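Long-range contacts in glyceraldehyde-3-phosphate dehydrogenase (Sulfolobus solfataricus, PDB 1B7G), which catalyses the phosphorylating oxidation of D-glyceraldehyde 3-phosphate in glycolysis, using NAD or, with marked preference, NADP as cofactor: residues L217-I223 / L294-Q300; V160-R166 / D205-V211; S35-F41 / F60-I65; A5-Y9 / G30-T34. The protein carries 1 engineered substitution. All coordinates share one frame; numbering follows the deposited sequence.

Contact 1 (L217-I223 / L294-Q300)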
# COMPACT_ATOMS: atom_id res chain seq x y z
N LEU A 217 1.62 -5.03 -9.34
CA LEU A 217 2.55 -4.71 -8.26
C LEU A 217 3.99 -4.49 -8.65
O LEU A 217 4.59 -3.51 -8.20
CB LEU A 217 2.43 -5.81 -7.21
CG LEU A 217 0.98 -6.08 -6.72
CD1 LEU A 217 0.98 -7.04 -5.54
CD2 LEU A 217 0.32 -4.75 -6.31
N MET A 218 4.60 -5.41 -9.36
CA MET A 218 6.05 -5.40 -9.62
C MET A 218 6.33 -6.16 -10.91
O MET A 218 5.57 -7.10 -11.22
CB MET A 218 6.73 -6.22 -8.51
CG MET A 218 6.94 -5.49 -7.19
SD MET A 218 7.74 -6.49 -5.95
CE MET A 218 7.35 -5.51 -4.47
N HIS A 219 7.46 -5.84 -11.50
CA HIS A 219 8.02 -6.59 -12.60
C HIS A 219 8.88 -7.71 -12.02
O HIS A 219 9.30 -7.60 -10.86
CB HIS A 219 8.98 -5.71 -13.40
CG HIS A 219 8.42 -4.46 -13.97
ND1 HIS A 219 7.33 -4.42 -14.79
CD2 HIS A 219 8.82 -3.16 -13.84
CE1 HIS A 219 7.09 -3.19 -15.19
NE2 HIS A 219 8.01 -2.40 -14.61
N MET A 220 9.25 -8.67 -12.88
CA MET A 220 10.21 -9.67 -12.54
C MET A 220 11.18 -9.90 -13.70
O MET A 220 10.84 -9.85 -14.89
CB MET A 220 9.69 -11.04 -12.06
CG MET A 220 9.36 -11.05 -10.57
SD MET A 220 8.93 -12.66 -9.93
CE MET A 220 10.60 -13.39 -9.79
N HIS A 221 12.45 -10.18 -13.31
CA HIS A 221 13.47 -10.50 -14.30
C HIS A 221 14.02 -11.92 -14.10
O HIS A 221 14.20 -12.39 -13.03
CB HIS A 221 14.69 -9.56 -14.31
CG HIS A 221 14.36 -8.12 -14.61
ND1 HIS A 221 15.31 -7.26 -15.16
CD2 HIS A 221 13.25 -7.41 -14.44
CE1 HIS A 221 14.70 -6.06 -15.33
NE2 HIS A 221 13.48 -6.14 -14.87
N PHE A 222 14.37 -12.52 -15.25
CA PHE A 222 14.94 -13.89 -15.15
C PHE A 222 16.21 -13.87 -15.99
O PHE A 222 16.14 -13.50 -17.16
CB PHE A 222 13.95 -14.94 -15.66
CG PHE A 222 12.63 -14.92 -14.91
CD1 PHE A 222 12.52 -15.54 -13.69
CD2 PHE A 222 11.55 -14.22 -15.42
CE1 PHE A 222 11.32 -15.49 -12.99
CE2 PHE A 222 10.35 -14.17 -14.72
CZ PHE A 222 10.24 -14.81 -13.50
N ILE A 223 17.35 -14.00 -15.31
CA ILE A 223 18.56 -13.64 -16.05
C ILE A 223 19.66 -14.69 -16.04
O ILE A 223 19.72 -15.57 -15.23
CB ILE A 223 19.22 -12.33 -15.55
CG1 ILE A 223 19.75 -12.59 -14.14
CG2 ILE A 223 18.28 -11.14 -15.58
CD1 ILE A 223 20.84 -11.56 -13.80
N LEU A 294 19.77 -16.21 -12.05
CA LEU A 294 19.00 -15.77 -10.88
C LEU A 294 17.73 -15.04 -11.33
O LEU A 294 17.54 -14.64 -12.49
CB LEU A 294 19.84 -14.93 -9.92
CG LEU A 294 20.48 -13.66 -10.51
CD1 LEU A 294 19.53 -12.49 -10.43
CD2 LEU A 294 21.80 -13.36 -9.80
N MET A 295 16.82 -14.78 -10.39
CA MET A 295 15.62 -14.00 -10.75
C MET A 295 15.40 -12.94 -9.67
O MET A 295 15.81 -13.12 -8.51
CB MET A 295 14.38 -14.96 -10.83
CG MET A 295 14.18 -15.59 -9.46
SD MET A 295 12.64 -16.46 -9.32
CE MET A 295 12.86 -17.91 -10.29
N TYR A 296 14.74 -11.86 -10.06
CA TYR A 296 14.51 -10.79 -9.08
C TYR A 296 13.24 -10.04 -9.41
O TYR A 296 12.74 -10.04 -10.56
CB TYR A 296 15.77 -9.89 -8.99
CG TYR A 296 16.28 -9.27 -10.27
CD1 TYR A 296 15.65 -8.15 -10.83
CD2 TYR A 296 17.39 -9.75 -10.91
CE1 TYR A 296 16.13 -7.59 -12.00
CE2 TYR A 296 17.89 -9.18 -12.07
CZ TYR A 296 17.24 -8.11 -12.62
OH TYR A 296 17.70 -7.57 -13.80
N ALA A 297 12.70 -9.38 -8.36
CA ALA A 297 11.56 -8.50 -8.55
C ALA A 297 11.99 -7.04 -8.64
O ALA A 297 13.03 -6.65 -8.06
CB ALA A 297 10.53 -8.65 -7.42
N VAL A 298 11.22 -6.20 -9.32
CA VAL A 298 11.52 -4.78 -9.44
C VAL A 298 10.25 -3.97 -9.10
O VAL A 298 9.22 -4.18 -9.72
CB VAL A 298 11.97 -4.39 -10.84
CG1 VAL A 298 12.24 -2.91 -10.98
CG2 VAL A 298 13.23 -5.19 -11.29
N HIS A 299 10.31 -3.11 -8.09
CA HIS A 299 9.17 -2.24 -7.78
C HIS A 299 9.27 -1.01 -8.64
O HIS A 299 10.02 -0.05 -8.33
CB HIS A 299 9.06 -1.90 -6.30
CG HIS A 299 7.84 -1.03 -6.02
ND1 HIS A 299 7.87 0.04 -5.17
CD2 HIS A 299 6.60 -1.06 -6.51
CE1 HIS A 299 6.70 0.64 -5.15
NE2 HIS A 299 5.89 -0.04 -5.95
N GLN A 300 8.49 -0.98 -9.71
CA GLN A 300 8.62 0.04 -10.73
C GLN A 300 8.20 1.43 -10.26
O GLN A 300 8.64 2.40 -10.87
CB GLN A 300 7.88 -0.22 -12.05
CG GLN A 300 6.36 -0.23 -11.92
CD GLN A 300 5.83 -1.33 -11.06
OE1 GLN A 300 6.43 -2.41 -10.87
NE2 GLN A 300 4.66 -1.12 -10.45
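His219, His221 and Ile223 pair with Val298, Tyr296 and Leu294 as the hydrogen-bonded pairs of an antiparallel ladder, each donating and accepting one backbone bond; the bond from His221 N to Tyr296 O is 2.8 Å and nearly straight. Beyond the ladder, Gln300 turns its amide back so that NE2 reaches Leu217 O, 3.3 Å away and well above that carbonyl's plane, while NE2 also bonds Asp170.

Aromatic contacts centre on Tyr296. His221 CB lies over one face of its ring, 3.6 Å from the centroid, a CH-pi contact, and the two rings are inclined at 34°. Tyr296 CG sits between the backbone N and carbonyl carbon (chi1 56°), which swings the phenol across to the facing strand; His221 ND1 meets its OH only in a weak, bent bond, whereas NE2 bonds Asn140. The catalytic-site His219 ring has Gln300 OE1 over one face; its ND1 bonds Arg167 N.

On the face bearing Met220, Phe222, Met295 and Ala297 the contacts are apolar: Met220 CE touches Met295 SD at 3.7 Å, and that sulfur stands at the Phe222 ring edge, a Met-aromatic contact.

Strands 157-167 and 278-288 flank the pair, and helix 139-152 covers the side bearing His219, His221 and Tyr296.

Contact 2 (V160-R166 / D205-V211). With SO4 (sulfate ion), chain C; SO4 (sulfate ion), chain D.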
# COMPACT_ATOMS: atom_id res chain seq x y z
N VAL A 160 24.95 -11.13 -21.18
CA VAL A 160 23.70 -11.14 -20.44
C VAL A 160 22.55 -11.53 -21.39
O VAL A 160 22.40 -10.91 -22.45
CB VAL A 160 23.33 -9.76 -19.85
CG1 VAL A 160 21.93 -9.78 -19.18
CG2 VAL A 160 24.34 -9.29 -18.81
N ARG A 161 21.74 -12.47 -20.91
CA ARG A 161 20.49 -12.80 -21.62
C ARG A 161 19.40 -12.70 -20.54
O ARG A 161 19.63 -13.21 -19.44
CB ARG A 161 20.48 -14.18 -22.27
CG ARG A 161 21.54 -14.35 -23.40
CD ARG A 161 21.17 -13.49 -24.58
NE ARG A 161 22.07 -13.64 -25.73
CZ ARG A 161 23.11 -12.84 -25.97
NH1 ARG A 161 23.33 -11.84 -25.10
NH2 ARG A 161 23.91 -12.98 -27.02
N ALA A 162 18.34 -11.93 -20.82
CA ALA A 162 17.34 -11.76 -19.78
C ALA A 162 15.93 -11.75 -20.40
O ALA A 162 15.73 -11.29 -21.50
CB ALA A 162 17.54 -10.42 -19.05
N THR A 163 15.05 -12.26 -19.59
CA THR A 163 13.62 -12.18 -19.85
C THR A 163 12.94 -11.36 -18.74
O THR A 163 13.14 -11.58 -17.56
CB THR A 163 13.08 -13.62 -19.90
OG1 THR A 163 13.30 -14.18 -21.19
CG2 THR A 163 11.57 -13.63 -19.63
N ILE A 164 12.20 -10.36 -19.19
CA ILE A 164 11.49 -9.42 -18.34
C ILE A 164 9.97 -9.59 -18.41
O ILE A 164 9.34 -9.37 -19.44
CB ILE A 164 11.87 -7.97 -18.69
CG1 ILE A 164 13.39 -7.74 -18.51
CG2 ILE A 164 11.17 -6.97 -17.75
CD1 ILE A 164 13.84 -6.49 -19.24
N VAL A 165 9.40 -9.92 -17.27
CA VAL A 165 7.94 -10.02 -17.14
C VAL A 165 7.42 -8.68 -16.57
O VAL A 165 7.65 -8.44 -15.40
CB VAL A 165 7.57 -11.16 -16.19
CG1 VAL A 165 6.04 -11.19 -15.94
CG2 VAL A 165 8.12 -12.48 -16.74
N ARG A 166 6.80 -7.87 -17.40
CA ARG A 166 6.38 -6.53 -16.93
C ARG A 166 4.98 -6.52 -16.35
O ARG A 166 4.04 -7.14 -16.90
CB ARG A 166 6.49 -5.53 -18.08
CG ARG A 166 7.73 -5.55 -18.90
CD ARG A 166 7.97 -4.44 -19.90
NE ARG A 166 7.79 -3.09 -19.34
CZ ARG A 166 6.67 -2.40 -19.33
NH1 ARG A 166 5.56 -2.87 -19.93
NH2 ARG A 166 6.63 -1.20 -18.73
N ASP A 205 27.64 -7.56 -24.39
CA ASP A 205 26.79 -8.36 -25.32
C ASP A 205 25.53 -8.75 -24.51
O ASP A 205 25.57 -9.66 -23.69
CB ASP A 205 27.59 -9.59 -25.73
CG ASP A 205 26.83 -10.64 -26.50
OD1 ASP A 205 25.61 -10.52 -26.73
OD2 ASP A 205 27.43 -11.65 -26.91
N ILE A 206 24.44 -8.05 -24.75
CA ILE A 206 23.20 -8.27 -23.98
C ILE A 206 22.01 -8.34 -24.93
O ILE A 206 21.93 -7.62 -25.93
CB ILE A 206 22.94 -7.20 -22.89
CG1 ILE A 206 21.56 -7.37 -22.25
CG2 ILE A 206 23.03 -5.82 -23.53
CD1 ILE A 206 21.34 -6.62 -20.93
N ALA A 207 21.11 -9.30 -24.64
CA ALA A 207 19.89 -9.36 -25.42
C ALA A 207 18.76 -9.62 -24.43
O ALA A 207 18.90 -10.34 -23.44
CB ALA A 207 19.99 -10.39 -26.56
N THR A 208 17.61 -9.01 -24.66
CA THR A 208 16.50 -9.12 -23.73
C THR A 208 15.18 -9.33 -24.48
O THR A 208 15.03 -8.84 -25.59
CB THR A 208 16.31 -7.82 -22.92
OG1 THR A 208 16.19 -6.74 -23.84
CG2 THR A 208 17.44 -7.57 -21.94
N MET A 209 14.30 -10.06 -23.81
CA MET A 209 12.93 -10.15 -24.33
C MET A 209 11.97 -9.73 -23.21
O MET A 209 12.29 -10.00 -22.05
CB MET A 209 12.60 -11.60 -24.68
CG MET A 209 13.36 -12.27 -25.78
SD MET A 209 13.05 -14.04 -25.97
CE MET A 209 14.47 -14.76 -25.17
N ALA A 210 10.80 -9.20 -23.55
CA ALA A 210 9.88 -8.77 -22.50
C ALA A 210 8.42 -9.15 -22.90
O ALA A 210 8.08 -9.08 -24.06
CB ALA A 210 9.92 -7.25 -22.40
N VAL A 211 7.64 -9.35 -21.86
CA VAL A 211 6.24 -9.67 -21.95
C VAL A 211 5.47 -8.95 -20.81
O VAL A 211 6.07 -8.80 -19.75
CB VAL A 211 6.02 -11.19 -21.82
CG1 VAL A 211 6.48 -11.71 -20.47
CG2 VAL A 211 4.52 -11.51 -21.99
S SO4 C . 10.67 -0.59 -18.61
O1 SO4 C . 9.44 0.14 -18.91
O2 SO4 C . 10.40 -2.12 -18.79
O3 SO4 C . 11.22 -0.46 -17.27
O4 SO4 C . 11.64 -0.14 -19.62
S SO4 D . 4.43 1.70 -18.10
O1 SO4 D . 3.56 2.53 -17.19
O2 SO4 D . 4.11 0.26 -17.92
O3 SO4 D . 5.84 1.96 -17.63
O4 SO4 D . 4.23 2.12 -19.50
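Arg161 lays its guanidinium beside Asp205 and over Ala207, whose CB lies 3.6 Å above the guanidinium plane. NH1 and NH2 both close on the single oxygen OD1 of Asp205, NH2 at 3.0 Å on the syn side and NH1 from well above the carboxylate plane, the two groups being turned 52° apart. The bend at chi2 (-68°) turns the arginine across toward the neighbouring strand, and NH1 also reaches back to Val160 O, an oxygen shared with Ala207 N.

Val160 and Ile206 run side by side on the opposite face, CG1 to CD1 3.7 Å, and Val165 and Val211 do the same at the other end on the Arg161 face. Between them the backbones exchange bonds in regular parallel register, Ile164 N to Met209 O measuring 2.9 Å.

Arg166 points its guanidinium edge at two sulfates: NE donates to O2 of the chain C ion at 2.8 Å, and NH2 spans O1 of that ion and O2 of the chain D ion, 3.0 Å away. NH1 forms a salt bridge with Asp185. Asn140, Ser138 and His193 also bind the first anion and Arg167 the second.

These are neighbouring parallel strands of the GAPDH catalytic domain's mixed sheet, the first carrying Arg166 into the sites assigned to inorganic phosphate and substrate phosphate.

Contact 3 (S35-F41 / F60-I65); sequences SPNYEAF and FEESGI. With SO4 (sulfate ion), chain E.
The loop leading into helix 38-45, and its first turn, meet the end of helix 57-61 and the turn after it, at the outer edge of the nucleotide-binding domain. Centre of an inverse gamma turn, Pro36 sets its CB over one face of the Phe60 ring, 3.9 Å from the centroid and 14° off the normal, a CH-pi contact. The Phe60 CG stands anti to its own backbone N (chi1 -166°), which carries the ring past the proline in the opposite sense and brings CZ to 3.9 Å from Ala40 CB.

Ser63 approaches the same proline from its hydroxyl end, OG lying 3.4 Å from Pro36 CB. That OG accepts from Ile65 N, forming an ST turn. Ile65 then extends its CD1 tip to Phe41 N at 3.8 Å, near the plane of the Phe41 ring at its edge.

Asn37 caps the helix, its OD1 taking weak bonds from Glu39 N and Ala40 N, while its ND2 reaches Glu39 OE1 almost straight (173°). Ser35 holds a sulfate through N and OG. Tyr253 of the second subunit meets the Phe41 ring and packs on Ile65.

The N-cap and the ST turn lie at the strand 50-51 edge of the Rossmann-type domain, where the segments following its second and third strands meet.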
# COMPACT_ATOMS: atom_id res chain seq x y z
N SER A 35 -3.49 18.38 -14.73
CA SER A 35 -4.82 18.16 -14.21
C SER A 35 -4.89 18.26 -12.69
O SER A 35 -4.06 17.70 -11.98
CB SER A 35 -5.34 16.76 -14.59
OG SER A 35 -4.90 16.42 -15.89
N PRO A 36 -5.96 18.87 -12.19
CA PRO A 36 -6.17 19.03 -10.76
C PRO A 36 -6.86 17.84 -10.12
O PRO A 36 -7.91 17.98 -9.50
CB PRO A 36 -7.05 20.27 -10.70
CG PRO A 36 -7.87 20.21 -11.95
CD PRO A 36 -6.97 19.59 -13.00
N ASN A 37 -6.24 16.67 -10.22
CA ASN A 37 -6.79 15.45 -9.63
C ASN A 37 -6.43 15.32 -8.16
O ASN A 37 -5.86 16.29 -7.61
CB ASN A 37 -6.32 14.26 -10.47
CG ASN A 37 -4.91 13.83 -10.14
OD1 ASN A 37 -4.05 14.66 -9.81
ND2 ASN A 37 -4.70 12.52 -10.17
N TYR A 38 -6.66 14.20 -7.53
CA TYR A 38 -6.39 13.94 -6.14
C TYR A 38 -4.92 14.05 -5.77
O TYR A 38 -4.65 14.44 -4.62
CB TYR A 38 -6.98 12.61 -5.64
CG TYR A 38 -6.35 11.41 -6.35
CD1 TYR A 38 -6.87 10.88 -7.51
CD2 TYR A 38 -5.25 10.80 -5.75
CE1 TYR A 38 -6.29 9.78 -8.11
CE2 TYR A 38 -4.64 9.72 -6.37
CZ TYR A 38 -5.16 9.22 -7.54
OH TYR A 38 -4.55 8.15 -8.15
N GLU A 39 -4.01 13.76 -6.70
CA GLU A 39 -2.59 13.93 -6.47
C GLU A 39 -2.26 15.42 -6.33
O GLU A 39 -1.60 15.73 -5.34
CB GLU A 39 -1.69 13.30 -7.54
CG GLU A 39 -1.47 11.79 -7.28
CD GLU A 39 -1.23 11.03 -8.58
OE1 GLU A 39 -1.83 11.39 -9.62
OE2 GLU A 39 -0.41 10.09 -8.57
N ALA A 40 -2.75 16.29 -7.21
CA ALA A 40 -2.56 17.72 -7.04
C ALA A 40 -3.19 18.26 -5.76
O ALA A 40 -2.60 19.09 -5.07
CB ALA A 40 -3.13 18.49 -8.24
N PHE A 41 -4.39 17.81 -5.39
CA PHE A 41 -5.04 18.21 -4.16
C PHE A 41 -4.12 17.96 -2.97
O PHE A 41 -3.79 18.81 -2.15
CB PHE A 41 -6.33 17.38 -3.96
CG PHE A 41 -7.14 17.85 -2.77
CD1 PHE A 41 -7.76 19.09 -2.79
CD2 PHE A 41 -7.29 17.07 -1.65
CE1 PHE A 41 -8.50 19.53 -1.71
CE2 PHE A 41 -8.03 17.49 -0.56
CZ PHE A 41 -8.64 18.74 -0.59
N PHE A 60 -7.35 24.36 -14.64
CA PHE A 60 -6.79 23.91 -13.37
C PHE A 60 -7.37 24.72 -12.22
O PHE A 60 -7.79 24.19 -11.18
CB PHE A 60 -5.27 24.02 -13.39
CG PHE A 60 -4.60 23.27 -12.26
CD1 PHE A 60 -4.49 23.83 -11.01
CD2 PHE A 60 -4.09 21.99 -12.47
CE1 PHE A 60 -3.87 23.16 -9.98
CE2 PHE A 60 -3.48 21.32 -11.44
CZ PHE A 60 -3.36 21.88 -10.19
N GLU A 61 -7.46 26.04 -12.42
CA GLU A 61 -7.95 26.94 -11.39
C GLU A 61 -9.43 26.80 -11.08
O GLU A 61 -9.85 27.09 -9.95
CB GLU A 61 -7.55 28.38 -11.71
CG GLU A 61 -6.04 28.59 -11.56
CD GLU A 61 -5.65 30.06 -11.62
OE1 GLU A 61 -6.34 30.82 -12.32
OE2 GLU A 61 -4.64 30.43 -10.97
N GLU A 62 -10.21 26.15 -11.95
CA GLU A 62 -11.60 25.86 -11.64
C GLU A 62 -11.69 24.99 -10.38
O GLU A 62 -12.75 24.92 -9.76
CB GLU A 62 -12.32 25.16 -12.80
CG GLU A 62 -12.59 26.00 -14.02
CD GLU A 62 -13.19 25.26 -15.20
OE1 GLU A 62 -13.73 24.14 -15.03
OE2 GLU A 62 -13.12 25.78 -16.34
N SER A 63 -10.64 24.24 -10.04
CA SER A 63 -10.64 23.35 -8.90
C SER A 63 -10.49 24.05 -7.56
O SER A 63 -10.68 23.46 -6.49
CB SER A 63 -9.46 22.34 -9.06
OG SER A 63 -8.22 23.04 -9.07
N GLY A 64 -9.99 25.29 -7.58
CA GLY A 64 -9.76 26.00 -6.34
C GLY A 64 -8.35 25.76 -5.83
O GLY A 64 -7.98 26.28 -4.78
N ILE A 65 -7.56 24.96 -6.56
CA ILE A 65 -6.17 24.76 -6.11
C ILE A 65 -5.37 25.89 -6.72
O ILE A 65 -5.44 26.12 -7.93
CB ILE A 65 -5.64 23.39 -6.57
CG1 ILE A 65 -6.52 22.27 -6.00
CG2 ILE A 65 -4.19 23.19 -6.13
CD1 ILE A 65 -6.20 20.90 -6.59
S SO4 E . -1.83 15.11 -15.78
O1 SO4 E . -1.66 16.19 -14.76
O2 SO4 E . -2.48 13.92 -15.14
O3 SO4 E . -0.50 14.72 -16.32
O4 SO4 E . -2.70 15.59 -16.91

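Contact 4 (A5-Y9 / G30-T34); sequences AVNGY and GVAKT. With SO4 (sulfate ion), chain E.
The Tyr9 ring meets Val31 obliquely: both methyls, CG1 and CG2, lie 3.6 Å from its CD1, and the two side chains pass at a slant. Tyr9 has its CG anti to the backbone N (chi1 -163°), which directs the ring at the valine and toward helix 38-45, where it packs on Glu39 and Ala43. The second flat group, the Asn7 amide, sets OD1 3.4 Å from Ala32 CB, while its ND2 bonds Tyr97 OH.

The backbones pair as parallel strands. Val6 N donates to Gly30 O and Ala32 N returns to Val6 O at 2.8 Å. Where strand 2-7 ends, Ala32 O receives Gly8 N at 2.8 Å, with the donor tilted from the carbonyl plane, and also a weak bond from Tyr9 N; one oxygen thus receives two successive amides, the second weakly.

Strand 2-7, helix 11-21 and strand 26-32 form the first beta-alpha-beta unit of the Rossmann-type domain, and Gly8 opens its probable glycine-rich GxGxxG loop, consistent with NAD(P) binding at the neighbouring Thr11 and Ile12. Val6 and Val31 both pack against Ala17 of the crossover helix, whereas Ala5 and Ala32 turn to Leu74 of helix 71-77 across the sheet.

Past the second strand, Thr34 N bonds O1 of the chain E sulfate at 3.0 Å, and Lys33 NZ adds a weak, 3.4 Å bond to its O2.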
# COMPACT_ATOMS: atom_id res chain seq x y z
N ALA A 5 13.26 21.75 -9.25
CA ALA A 5 11.90 21.67 -9.76
C ALA A 5 11.57 20.22 -10.19
O ALA A 5 12.45 19.55 -10.67
CB ALA A 5 11.85 22.56 -11.00
N VAL A 6 10.33 19.77 -10.08
CA VAL A 6 9.85 18.50 -10.59
C VAL A 6 8.73 18.74 -11.60
O VAL A 6 7.63 19.18 -11.29
CB VAL A 6 9.30 17.53 -9.53
CG1 VAL A 6 8.89 16.21 -10.17
CG2 VAL A 6 10.34 17.27 -8.45
N ASN A 7 9.03 18.40 -12.85
CA ASN A 7 8.07 18.61 -13.95
C ASN A 7 7.33 17.32 -14.22
O ASN A 7 7.91 16.32 -14.64
CB ASN A 7 8.84 19.17 -15.15
CG ASN A 7 7.90 19.56 -16.29
OD1 ASN A 7 6.69 19.50 -16.11
ND2 ASN A 7 8.44 19.92 -17.45
N GLY A 8 6.07 17.27 -13.81
CA GLY A 8 5.20 16.12 -13.89
C GLY A 8 5.00 15.41 -12.57
O GLY A 8 5.70 14.44 -12.26
N TYR A 9 4.01 15.78 -11.77
CA TYR A 9 3.72 15.18 -10.47
C TYR A 9 2.91 13.91 -10.61
O TYR A 9 1.72 13.91 -10.24
CB TYR A 9 2.94 16.24 -9.63
CG TYR A 9 2.91 15.97 -8.14
CD1 TYR A 9 4.08 16.17 -7.38
CD2 TYR A 9 1.79 15.51 -7.49
CE1 TYR A 9 4.07 15.95 -6.02
CE2 TYR A 9 1.79 15.28 -6.12
CZ TYR A 9 2.93 15.50 -5.40
OH TYR A 9 2.95 15.23 -4.04
N GLY A 30 9.07 23.47 -6.39
CA GLY A 30 7.65 23.32 -6.72
C GLY A 30 7.53 22.18 -7.76
O GLY A 30 8.56 21.62 -8.16
N VAL A 31 6.31 21.82 -8.11
CA VAL A 31 6.07 20.72 -9.05
C VAL A 31 5.13 21.17 -10.15
O VAL A 31 4.29 22.05 -9.94
CB VAL A 31 5.46 19.48 -8.36
CG1 VAL A 31 6.28 19.04 -7.16
CG2 VAL A 31 4.03 19.69 -7.90
N ALA A 32 5.24 20.54 -11.32
CA ALA A 32 4.40 20.93 -12.46
C ALA A 32 3.42 19.82 -12.82
O ALA A 32 3.78 18.63 -12.84
CB ALA A 32 5.28 21.34 -13.61
N LYS A 33 2.18 20.21 -13.10
CA LYS A 33 1.10 19.23 -13.35
C LYS A 33 0.01 19.81 -14.24
O LYS A 33 -0.19 21.03 -14.20
CB LYS A 33 0.51 18.89 -11.98
CG LYS A 33 -0.73 18.04 -12.02
CD LYS A 33 -0.43 16.56 -11.96
CE LYS A 33 -1.72 15.75 -11.77
NZ LYS A 33 -1.46 14.30 -11.95
N THR A 34 -0.67 19.01 -15.05
CA THR A 34 -1.69 19.55 -15.93
C THR A 34 -3.11 19.45 -15.39
O THR A 34 -3.89 20.39 -15.58
CB THR A 34 -1.66 18.91 -17.34
OG1 THR A 34 -0.41 19.19 -17.95
CG2 THR A 34 -2.75 19.51 -18.21
S SO4 E . -1.83 15.11 -15.78
O1 SO4 E . -1.66 16.19 -14.76
O2 SO4 E . -2.48 13.92 -15.14
O3 SO4 E . -0.50 14.72 -16.32
O4 SO4 E . -2.70 15.59 -16.91

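Overall arrangement
Contacts 1 and 2 belong to the mixed sheet of the catalytic domain and adjoin directly, since strands 219-227 and 157-167 are neighbours: Met220 O and Val165 N lie 2.8 Å apart, a probable hydrogen bond. Contacts 3 and 4 lie in the nucleotide-binding domain and share the chain E sulfate, with Phe60 CD2 3.5 Å from Thr34 O. Contacts 1 and 4 are buried, contacts 2 and 3 only partly so. Backbone ladders dominate contacts 1, 2 and 4, antiparallel in the first and parallel in the others, whereas contact 3 relies on apolar packing between loop and helix ends. The centres of contacts 2 and 3 are about 40 Å apart.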